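PDB 7KZW: FTT_1639c, which is of unknown function but is probably a membrane-anchored protein, seen here as the beta-rich domain that follows its predicted transmembrane helix. Local coordinates for residues Lys17-Cys29 / Leu85-Lys99. The protein carries 3 engineered substitutions. Sequence-based numbering, arbitrary orientation.
Sequences KKNMTAYNMFGFC and LSGRNELLKLECKGK. Engineered in segment 17-29: M20 (natural residue Leu), M25 (natural residue Ile).
M25 and K93 face each other as a non-hydrogen-bonded pair where strands 21-27 and 90-97 run antiparallel as neighbours in the sheet. K93 reaches across fully extended: its CB packs on SE of the engineered selenomethionine M25 at 3.8 Å, CG and CD both pack on the methyl CE of M25, CE meets CB and CG of Y23, and NZ ends in a salt bridge with E95 OE2 of its own strand, weak as a hydrogen bond. A long aliphatic stem with a charged tip suits this partly exposed face. M25, bent at chi2 (70°) and chi3, packs CE against E90 OE2 (3.6 Å), the oxygen that R88 NH2 holds in a salt bridge. The other face is mostly apolar: A22 CB touches C96 SG at 3.5 Å, and F26 presents its ring edge to L94 CB, both residues also touching Y105 of strand 102-111; buried N24 turns ND2 to Y23 O. A classic beta bulge shifts the register by one residue, F26 O accepting from L91 N (2.8 Å) and L92 N (3.2 Å); beside it, a CB on G27 would clash with N89 O. At the far end K97, bent at chi2, swings its ammonium back to N19 O, on a lone pair at 2.8 Å. The pair thus has one mostly apolar face and one amphipathic face whose charges can meet solvent.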
# COMPACT_ATOMS: atom_id res chain seq x y z
N LYS A 17 -19.95 2.98 -3.34
CA LYS A 17 -20.76 2.88 -4.55
C LYS A 17 -21.02 4.27 -5.15
O LYS A 17 -20.99 4.45 -6.37
CB LYS A 17 -22.07 2.14 -4.23
CG LYS A 17 -22.98 1.87 -5.42
CD LYS A 17 -24.36 1.35 -5.01
CE LYS A 17 -24.48 -0.13 -5.44
NZ LYS A 17 -25.65 -0.43 -6.34
N LYS A 18 -21.20 5.28 -4.30
CA LYS A 18 -21.56 6.61 -4.79
C LYS A 18 -20.45 7.21 -5.65
O LYS A 18 -20.71 7.84 -6.68
CB LYS A 18 -21.82 7.51 -3.57
CG LYS A 18 -22.14 8.97 -3.89
CD LYS A 18 -21.90 9.85 -2.67
CE LYS A 18 -22.72 9.36 -1.47
NZ LYS A 18 -22.82 10.35 -0.35
N ASN A 19 -19.21 6.96 -5.26
CA ASN A 19 -18.04 7.51 -5.92
C ASN A 19 -17.35 6.49 -6.83
O ASN A 19 -16.39 6.85 -7.51
CB ASN A 19 -17.06 8.05 -4.87
CG ASN A 19 -17.71 9.11 -3.98
OD1 ASN A 19 -18.41 10.00 -4.48
ND2 ASN A 19 -17.52 9.01 -2.67
N MSE A 20 -17.90 5.28 -6.94
CA MSE A 20 -17.24 4.14 -7.57
C MSE A 20 -15.71 4.10 -7.27
O MSE A 20 -14.84 4.04 -8.16
CB MSE A 20 -17.60 4.00 -9.08
CG MSE A 20 -19.11 3.39 -9.32
SE MSE A 20 -19.41 3.30 -11.20
CE MSE A 20 -21.26 2.67 -11.17
N THR A 21 -15.38 4.11 -5.98
CA THR A 21 -14.01 3.97 -5.50
C THR A 21 -13.92 2.71 -4.65
O THR A 21 -14.91 2.22 -4.11
CB THR A 21 -13.56 5.12 -4.64
OG1 THR A 21 -14.49 5.28 -3.57
CG2 THR A 21 -13.52 6.42 -5.46
N ALA A 22 -12.71 2.18 -4.56
CA ALA A 22 -12.43 1.08 -3.65
C ALA A 22 -10.97 1.17 -3.25
O ALA A 22 -10.16 1.84 -3.93
CB ALA A 22 -12.80 -0.29 -4.22
N TYR A 23 -10.62 0.48 -2.16
CA TYR A 23 -9.24 0.55 -1.72
C TYR A 23 -8.83 -0.69 -0.97
O TYR A 23 -9.65 -1.47 -0.44
CB TYR A 23 -8.98 1.81 -0.88
CG TYR A 23 -9.59 1.69 0.48
CD1 TYR A 23 -8.86 1.16 1.55
CD2 TYR A 23 -10.92 2.04 0.70
CE1 TYR A 23 -9.44 1.04 2.81
CE2 TYR A 23 -11.53 1.88 1.99
CZ TYR A 23 -10.75 1.38 3.01
OH TYR A 23 -11.30 1.23 4.29
N ASN A 24 -7.51 -0.89 -0.93
CA ASN A 24 -6.85 -1.82 -0.01
C ASN A 24 -5.79 -1.00 0.73
O ASN A 24 -5.00 -0.27 0.10
CB ASN A 24 -6.10 -2.95 -0.74
CG ASN A 24 -6.97 -4.13 -1.20
OD1 ASN A 24 -6.42 -5.15 -1.61
ND2 ASN A 24 -8.32 -4.06 -1.03
N MSE A 25 -5.74 -1.13 2.06
CA MSE A 25 -4.71 -0.48 2.86
C MSE A 25 -3.76 -1.55 3.37
O MSE A 25 -4.22 -2.50 4.01
CB MSE A 25 -5.37 0.22 4.06
CG MSE A 25 -4.42 1.01 4.91
SE MSE A 25 -3.78 2.60 4.04
CE MSE A 25 -5.33 3.72 4.21
N PHE A 26 -2.47 -1.39 3.08
CA PHE A 26 -1.44 -2.32 3.52
C PHE A 26 -0.63 -1.71 4.63
O PHE A 26 -0.32 -0.50 4.59
CB PHE A 26 -0.53 -2.68 2.36
CG PHE A 26 -1.26 -3.30 1.20
CD1 PHE A 26 -1.66 -4.61 1.27
CD2 PHE A 26 -1.61 -2.56 0.08
CE1 PHE A 26 -2.36 -5.21 0.22
CE2 PHE A 26 -2.30 -3.14 -0.97
CZ PHE A 26 -2.68 -4.45 -0.90
N GLY A 27 -0.25 -2.52 5.61
CA GLY A 27 0.54 -2.05 6.74
C GLY A 27 0.49 -3.07 7.86
O GLY A 27 0.16 -4.23 7.63
N PHE A 28 0.76 -2.60 9.08
CA PHE A 28 0.94 -3.51 10.21
C PHE A 28 -0.02 -3.17 11.34
O PHE A 28 -0.50 -2.04 11.46
CB PHE A 28 2.39 -3.44 10.74
CG PHE A 28 3.41 -3.76 9.68
CD1 PHE A 28 3.73 -5.08 9.42
CD2 PHE A 28 4.07 -2.75 8.97
CE1 PHE A 28 4.63 -5.43 8.42
CE2 PHE A 28 5.01 -3.07 7.99
CZ PHE A 28 5.30 -4.43 7.72
N CYS A 29 -0.25 -4.14 12.21
CA CYS A 29 -1.02 -3.97 13.44
C CYS A 29 -0.26 -4.50 14.66
O CYS A 29 0.94 -4.77 14.61
CB CYS A 29 -2.40 -4.61 13.22
SG CYS A 29 -2.36 -6.41 13.03
N LEU A 85 5.91 4.62 7.47
CA LEU A 85 4.64 4.22 8.05
C LEU A 85 3.92 5.41 8.66
O LEU A 85 4.53 6.22 9.38
CB LEU A 85 4.90 3.20 9.16
CG LEU A 85 5.36 1.82 8.69
CD1 LEU A 85 5.75 1.00 9.90
CD2 LEU A 85 4.20 1.12 7.92
N SER A 86 2.61 5.48 8.45
CA SER A 86 1.81 6.51 9.12
C SER A 86 1.71 6.20 10.61
O SER A 86 2.14 5.14 11.10
CB SER A 86 0.39 6.54 8.56
OG SER A 86 -0.34 5.41 9.04
N GLY A 87 1.08 7.10 11.34
CA GLY A 87 0.96 6.86 12.76
C GLY A 87 0.08 5.68 13.13
O GLY A 87 0.18 5.18 14.27
N ARG A 88 -0.78 5.23 12.23
CA ARG A 88 -1.57 4.02 12.39
C ARG A 88 -0.91 2.84 11.69
O ARG A 88 -1.58 1.85 11.37
CB ARG A 88 -2.98 4.22 11.87
CG ARG A 88 -3.81 5.16 12.71
CD ARG A 88 -5.30 5.08 12.34
NE ARG A 88 -5.54 5.01 10.90
CZ ARG A 88 -5.85 6.08 10.16
NH1 ARG A 88 -5.95 7.25 10.76
NH2 ARG A 88 -6.04 5.98 8.85
N ASN A 89 0.39 2.95 11.42
CA ASN A 89 1.19 1.87 10.84
C ASN A 89 0.71 1.44 9.46
O ASN A 89 0.85 0.28 9.06
CB ASN A 89 1.36 0.71 11.81
CG ASN A 89 2.16 1.13 12.99
OD1 ASN A 89 3.26 1.60 12.86
ND2 ASN A 89 1.54 1.03 14.18
N GLU A 90 0.18 2.40 8.70
CA GLU A 90 -0.16 2.16 7.30
C GLU A 90 1.04 2.48 6.40
O GLU A 90 1.75 3.49 6.62
CB GLU A 90 -1.31 3.05 6.90
CG GLU A 90 -2.57 2.83 7.78
CD GLU A 90 -3.60 3.91 7.59
OE1 GLU A 90 -3.21 5.06 7.30
OE2 GLU A 90 -4.81 3.60 7.72
N LEU A 91 1.31 1.60 5.42
CA LEU A 91 2.39 1.83 4.47
C LEU A 91 1.86 2.31 3.12
O LEU A 91 2.43 3.22 2.52
CB LEU A 91 3.25 0.56 4.29
CG LEU A 91 4.52 0.88 3.48
CD1 LEU A 91 5.57 1.73 4.29
CD2 LEU A 91 5.16 -0.46 3.09
N LEU A 92 0.84 1.63 2.57
CA LEU A 92 0.39 1.92 1.21
C LEU A 92 -1.11 1.87 1.18
O LEU A 92 -1.70 0.89 1.65
CB LEU A 92 0.88 0.84 0.24
CG LEU A 92 2.37 0.69 0.05
CD1 LEU A 92 2.65 -0.58 -0.86
CD2 LEU A 92 3.00 1.93 -0.63
N LYS A 93 -1.72 2.87 0.54
CA LYS A 93 -3.15 2.79 0.19
C LYS A 93 -3.26 2.60 -1.32
O LYS A 93 -2.85 3.47 -2.09
CB LYS A 93 -3.88 4.05 0.56
CG LYS A 93 -5.38 3.86 0.38
CD LYS A 93 -6.08 5.17 0.76
CE LYS A 93 -7.61 5.01 0.63
NZ LYS A 93 -8.35 6.29 0.97
N LEU A 94 -3.79 1.47 -1.76
CA LEU A 94 -4.02 1.23 -3.20
C LEU A 94 -5.48 1.56 -3.47
O LEU A 94 -6.37 0.99 -2.83
CB LEU A 94 -3.76 -0.23 -3.52
CG LEU A 94 -4.04 -0.62 -4.98
CD1 LEU A 94 -3.27 0.20 -5.98
CD2 LEU A 94 -3.77 -2.12 -5.14
N GLU A 95 -5.72 2.53 -4.35
CA GLU A 95 -7.08 3.04 -4.61
C GLU A 95 -7.44 2.79 -6.06
O GLU A 95 -6.57 2.86 -6.95
CB GLU A 95 -7.12 4.59 -4.46
CG GLU A 95 -6.87 5.07 -3.07
CD GLU A 95 -7.06 6.57 -2.95
OE1 GLU A 95 -6.98 7.29 -3.98
OE2 GLU A 95 -7.29 7.03 -1.83
N CYS A 96 -8.64 2.44 -6.28
CA CYS A 96 -9.19 2.42 -7.69
C CYS A 96 -10.44 3.36 -7.84
O CYS A 96 -11.17 3.69 -6.87
CB CYS A 96 -9.55 0.99 -8.07
SG CYS A 96 -10.92 0.25 -7.13
N LYS A 97 -10.56 3.89 -9.02
CA LYS A 97 -11.66 4.80 -9.28
C LYS A 97 -12.28 4.42 -10.60
O LYS A 97 -11.59 4.44 -11.63
CB LYS A 97 -11.14 6.25 -9.34
CG LYS A 97 -12.14 7.29 -9.81
CD LYS A 97 -13.12 7.63 -8.73
CE LYS A 97 -13.84 8.94 -9.11
NZ LYS A 97 -15.02 9.16 -8.23
N GLY A 98 -13.59 4.18 -10.61
CA GLY A 98 -14.32 3.94 -11.85
C GLY A 98 -14.78 2.50 -11.97
O GLY A 98 -14.15 1.57 -11.45
N LYS A 99 -15.90 2.32 -12.69
CA LYS A 99 -16.52 1.01 -12.83
C LYS A 99 -15.55 -0.05 -13.30
O LYS A 99 -15.59 -1.19 -12.83
CB LYS A 99 -17.74 1.12 -13.79
CG LYS A 99 -18.54 -0.17 -13.97
CD LYS A 99 -19.25 -0.22 -15.39
CE LYS A 99 -19.46 -1.70 -15.81
NZ LYS A 99 -18.59 -2.15 -16.98
O HOH W 1 -2.62 -0.67 12.38